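Local atomic coordinates of DYNE8 (Micromonospora chersina, PDB entry 4AMM), a protein that forms the acyltransferase domain of an iterative enediyne polyketide synthase in dynemicin biosynthesis, and probably loads acyl units for polyketide chain extension. Residues R87-V99 and A379-V391. Sequence-based numbering, arbitrary orientation.
Sequences RGLFLVVGGPLRV and AAGTAALFAAGAV
Phe90 lays its ring over the alanine-rich helix 379-387: Ala384 CB sits over one ring face, 3.8 Å from the centroid, a CH-pi contact, while Ala383 CB and the carbonyl of Ala380 approach obliquely. With CG anti to the carbonyl carbon (chi1 -53°), the ring extends back along the helix, and Phe90 CB meets Ala387 CB at 3.4 Å. Two residues on, Val92 CB lies 3.3 Å from Ala387 O. Beyond the turn with its cis peptide before Pro96, Val99 spreads both branches: CG2 reaches Ala388 CB at 3.6 Å and also touches Ala390 CB, whereas CG1 touches Leu385 CD2 where the two side chains cross at about a right angle. Strand 89-92 and helix 379-387 run almost parallel, 5° between axes 7.8 Å apart at closest approach. The polar link is Leu97 N to Ala388 O, 2.9 Å, the donor nitrogen lying 22° out of the Ala388 carbonyl plane; a water lies within hydrogen-bonding distance of Leu97 O and Ala388 O. Gly389, at positive phi, completes a Schellman motif. Alanine methyls thus face the small antiparallel sheet, while Leu385 and the Ala388-Ala390 turn meet the start of strand 99-103 in the parallel sheet, with one direct hydrogen bond between the segments, at Ala388.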
loop_
_atom_site.group_PDB
_atom_site.type_symbol
_atom_site.label_atom_id
_atom_site.label_comp_id
_atom_site.label_asym_id
_atom_site.label_seq_id
_atom_site.Cartn_x
_atom_site.Cartn_y
_atom_site.Cartn_z
ATOM N N ARG A 87 0.153 15.005 3.982
ATOM C CA ARG A 87 -0.675 15.952 4.674
ATOM C C ARG A 87 -2.198 15.709 4.435
ATOM O O ARG A 87 -2.988 16.522 4.868
ATOM C CB ARG A 87 -0.258 17.378 4.393
ATOM C CG ARG A 87 1.219 17.695 4.848
ATOM C CD ARG A 87 1.281 17.893 6.326
ATOM N NE ARG A 87 2.646 18.124 6.798
ATOM C CZ ARG A 87 3.496 17.174 7.151
ATOM N NH1 ARG A 87 3.237 15.842 7.099
ATOM N NH2 ARG A 87 4.727 17.588 7.594
ATOM N N GLY A 88 -2.492 14.702 3.645
ATOM C CA GLY A 88 -3.906 14.348 3.345
ATOM C C GLY A 88 -4.668 15.435 2.571
ATOM O O GLY A 88 -5.868 15.606 2.818
ATOM N N LEU A 89 -3.981 16.130 1.672
ATOM C CA LEU A 89 -4.530 17.280 0.987
ATOM C C LEU A 89 -4.404 17.063 -0.464
ATOM O O LEU A 89 -3.325 16.769 -0.969
ATOM C CB LEU A 89 -3.725 18.572 1.358
ATOM C CG LEU A 89 -4.076 19.722 0.430
ATOM C CD1 LEU A 89 -5.583 20.075 0.494
ATOM C CD2 LEU A 89 -3.182 20.911 0.852
ATOM N N PHE A 90 -5.554 17.135 -1.200
ATOM C CA PHE A 90 -5.543 16.801 -2.595
ATOM C C PHE A 90 -6.429 17.761 -3.365
ATOM O O PHE A 90 -7.568 18.043 -2.937
ATOM C CB PHE A 90 -6.031 15.388 -2.843
ATOM C CG PHE A 90 -5.316 14.348 -2.034
ATOM C CD1 PHE A 90 -4.111 13.750 -2.524
ATOM C CD2 PHE A 90 -5.775 13.989 -0.812
ATOM C CE1 PHE A 90 -3.456 12.810 -1.754
ATOM C CE2 PHE A 90 -5.149 13.061 -0.079
ATOM C CZ PHE A 90 -3.959 12.512 -0.569
ATOM N N LEU A 91 -5.896 18.349 -4.446
ATOM C CA LEU A 91 -6.631 19.345 -5.281
ATOM C C LEU A 91 -6.356 19.011 -6.696
ATOM O O LEU A 91 -5.185 18.932 -7.113
ATOM C CB LEU A 91 -6.137 20.746 -4.913
ATOM C CG LEU A 91 -6.613 21.918 -5.753
ATOM C CD1 LEU A 91 -6.322 21.939 -7.273
ATOM C CD2 LEU A 91 -7.969 22.306 -5.580
ATOM N N VAL A 92 -7.435 18.867 -7.491
ATOM C CA VAL A 92 -7.238 18.493 -8.893
ATOM C C VAL A 92 -8.231 19.260 -9.725
ATOM O O VAL A 92 -9.431 19.146 -9.466
ATOM C CB VAL A 92 -7.449 16.964 -9.088
ATOM C CG1 VAL A 92 -7.292 16.579 -10.494
ATOM C CG2 VAL A 92 -6.445 16.161 -8.274
ATOM N N VAL A 93 -7.703 20.059 -10.669
ATOM C CA VAL A 93 -8.544 20.719 -11.687
ATOM C C VAL A 93 -8.190 20.037 -13.034
ATOM O O VAL A 93 -7.036 19.864 -13.346
ATOM C CB VAL A 93 -8.191 22.227 -11.744
ATOM C CG1 VAL A 93 -9.014 22.918 -12.875
ATOM C CG2 VAL A 93 -8.441 22.873 -10.444
ATOM N N GLY A 94 -9.185 19.590 -13.771
ATOM C CA GLY A 94 -8.889 18.911 -15.027
ATOM C C GLY A 94 -8.620 17.410 -14.895
ATOM O O GLY A 94 -8.043 16.840 -15.796
ATOM N N GLY A 95 -9.016 16.747 -13.777
ATOM C CA GLY A 95 -8.906 15.242 -13.650
ATOM C C GLY A 95 -9.972 14.614 -14.529
ATOM O O GLY A 95 -10.716 15.363 -15.295
ATOM N N PRO A 96 -10.189 13.332 -14.398
ATOM C CA PRO A 96 -9.624 12.428 -13.387
ATOM C C PRO A 96 -8.201 12.119 -13.659
ATOM O O PRO A 96 -7.691 12.317 -14.790
ATOM C CB PRO A 96 -10.483 11.198 -13.503
ATOM C CG PRO A 96 -10.935 11.211 -14.993
ATOM C CD PRO A 96 -11.257 12.669 -15.172
ATOM N N LEU A 97 -7.474 11.762 -12.590
ATOM C CA LEU A 97 -6.141 11.227 -12.700
ATOM C C LEU A 97 -6.192 9.697 -12.729
ATOM O O LEU A 97 -7.245 9.114 -12.563
ATOM C CB LEU A 97 -5.335 11.636 -11.456
ATOM C CG LEU A 97 -5.379 13.097 -11.198
ATOM C CD1 LEU A 97 -4.385 13.421 -10.131
ATOM C CD2 LEU A 97 -4.943 13.886 -12.373
ATOM N N ARG A 98 -5.080 9.066 -13.004
ATOM C CA ARG A 98 -4.983 7.599 -12.998
ATOM C C ARG A 98 -4.609 7.152 -11.578
ATOM O O ARG A 98 -3.586 7.629 -11.052
ATOM C CB ARG A 98 -3.873 7.149 -13.916
ATOM C CG ARG A 98 -4.304 7.348 -15.382
ATOM C CD ARG A 98 -3.156 6.970 -16.371
ATOM N NE ARG A 98 -2.894 5.562 -16.326
ATOM C CZ ARG A 98 -3.558 4.640 -17.017
ATOM N NH1 ARG A 98 -4.560 5.000 -17.834
ATOM N NH2 ARG A 98 -3.261 3.355 -16.926
ATOM N N VAL A 99 -5.439 6.269 -10.994
ATOM C CA VAL A 99 -5.196 5.785 -9.604
ATOM C C VAL A 99 -4.921 4.358 -9.665
ATOM O O VAL A 99 -5.654 3.571 -10.261
ATOM C CB VAL A 99 -6.435 6.072 -8.706
ATOM C CG1 VAL A 99 -6.174 5.491 -7.307
ATOM C CG2 VAL A 99 -6.646 7.585 -8.564
ATOM N N ALA A 379 -9.796 8.497 6.075
ATOM C CA ALA A 379 -10.077 9.843 5.565
ATOM C C ALA A 379 -9.126 10.264 4.521
ATOM O O ALA A 379 -9.578 10.769 3.452
ATOM C CB ALA A 379 -10.049 10.888 6.696
ATOM N N ALA A 380 -7.828 10.101 4.658
ATOM C CA ALA A 380 -6.886 10.567 3.659
ATOM C C ALA A 380 -6.974 9.786 2.341
ATOM O O ALA A 380 -6.874 10.339 1.262
ATOM C CB ALA A 380 -5.422 10.522 4.265
ATOM N N GLY A 381 -7.101 8.478 2.432
ATOM C CA GLY A 381 -7.264 7.626 1.283
ATOM C C GLY A 381 -8.562 7.947 0.560
ATOM O O GLY A 381 -8.539 7.941 -0.679
ATOM N N THR A 382 -9.646 8.229 1.267
ATOM C CA THR A 382 -10.899 8.520 0.561
ATOM C C THR A 382 -10.791 9.902 -0.045
ATOM O O THR A 382 -11.288 10.145 -1.176
ATOM C CB THR A 382 -12.081 8.409 1.503
ATOM O OG1 THR A 382 -12.086 7.067 2.062
ATOM C CG2 THR A 382 -13.381 8.558 0.755
ATOM N N ALA A 383 -10.114 10.866 0.608
ATOM C CA ALA A 383 -9.907 12.200 0.016
ATOM C C ALA A 383 -9.105 12.034 -1.261
ATOM O O ALA A 383 -9.438 12.714 -2.285
ATOM C CB ALA A 383 -9.079 13.110 1.018
ATOM N N ALA A 384 -8.070 11.215 -1.328
ATOM C CA ALA A 384 -7.280 11.007 -2.485
ATOM C C ALA A 384 -8.172 10.442 -3.610
ATOM O O ALA A 384 -8.091 10.926 -4.763
ATOM C CB ALA A 384 -6.084 10.047 -2.223
ATOM N N LEU A 385 -8.963 9.390 -3.313
ATOM C CA LEU A 385 -9.822 8.773 -4.369
ATOM C C LEU A 385 -10.753 9.853 -4.864
ATOM O O LEU A 385 -11.040 9.854 -6.116
ATOM C CB LEU A 385 -10.573 7.661 -3.735
ATOM C CG LEU A 385 -9.722 6.404 -3.374
ATOM C CD1 LEU A 385 -10.468 5.422 -2.556
ATOM C CD2 LEU A 385 -9.271 5.677 -4.650
ATOM N N PHE A 386 -11.351 10.673 -4.020
ATOM C CA PHE A 386 -12.336 11.658 -4.490
ATOM C C PHE A 386 -11.664 12.703 -5.327
ATOM O O PHE A 386 -12.091 13.006 -6.452
ATOM C CB PHE A 386 -13.115 12.270 -3.300
ATOM C CG PHE A 386 -14.115 13.319 -3.726
ATOM C CD1 PHE A 386 -15.399 12.892 -4.104
ATOM C CD2 PHE A 386 -13.767 14.638 -3.802
ATOM C CE1 PHE A 386 -16.331 13.843 -4.543
ATOM C CE2 PHE A 386 -14.669 15.587 -4.257
ATOM C CZ PHE A 386 -16.001 15.180 -4.601
ATOM N N ALA A 387 -10.574 13.322 -4.882
ATOM C CA ALA A 387 -9.963 14.429 -5.617
ATOM C C ALA A 387 -9.461 13.917 -6.936
ATOM O O ALA A 387 -9.542 14.657 -7.944
ATOM C CB ALA A 387 -8.860 15.082 -4.793
ATOM N N ALA A 388 -8.912 12.721 -7.013
ATOM C CA ALA A 388 -8.369 12.162 -8.239
ATOM C C ALA A 388 -9.463 11.693 -9.181
ATOM O O ALA A 388 -9.158 11.289 -10.315
ATOM C CB ALA A 388 -7.397 11.000 -7.919
ATOM N N GLY A 389 -10.738 11.746 -8.744
ATOM C CA GLY A 389 -11.834 11.382 -9.634
ATOM C C GLY A 389 -12.014 9.903 -9.729
ATOM O O GLY A 389 -12.797 9.487 -10.627
ATOM N N ALA A 390 -11.438 9.089 -8.843
ATOM C CA ALA A 390 -11.677 7.631 -8.903
ATOM C C ALA A 390 -12.995 7.240 -8.199
ATOM O O ALA A 390 -13.461 6.133 -8.439
ATOM C CB ALA A 390 -10.507 6.863 -8.305
ATOM N N VAL A 391 -13.556 8.104 -7.356
ATOM C CA VAL A 391 -14.850 7.901 -6.731
ATOM C C VAL A 391 -15.634 9.181 -6.878
ATOM O O VAL A 391 -15.019 10.284 -6.905
ATOM C CB VAL A 391 -14.806 7.430 -5.241
ATOM C CG1 VAL A 391 -14.019 6.134 -5.108
ATOM C CG2 VAL A 391 -14.201 8.522 -4.327
HETATM O O HOH W 1 -9.507 8.237 -11.335
#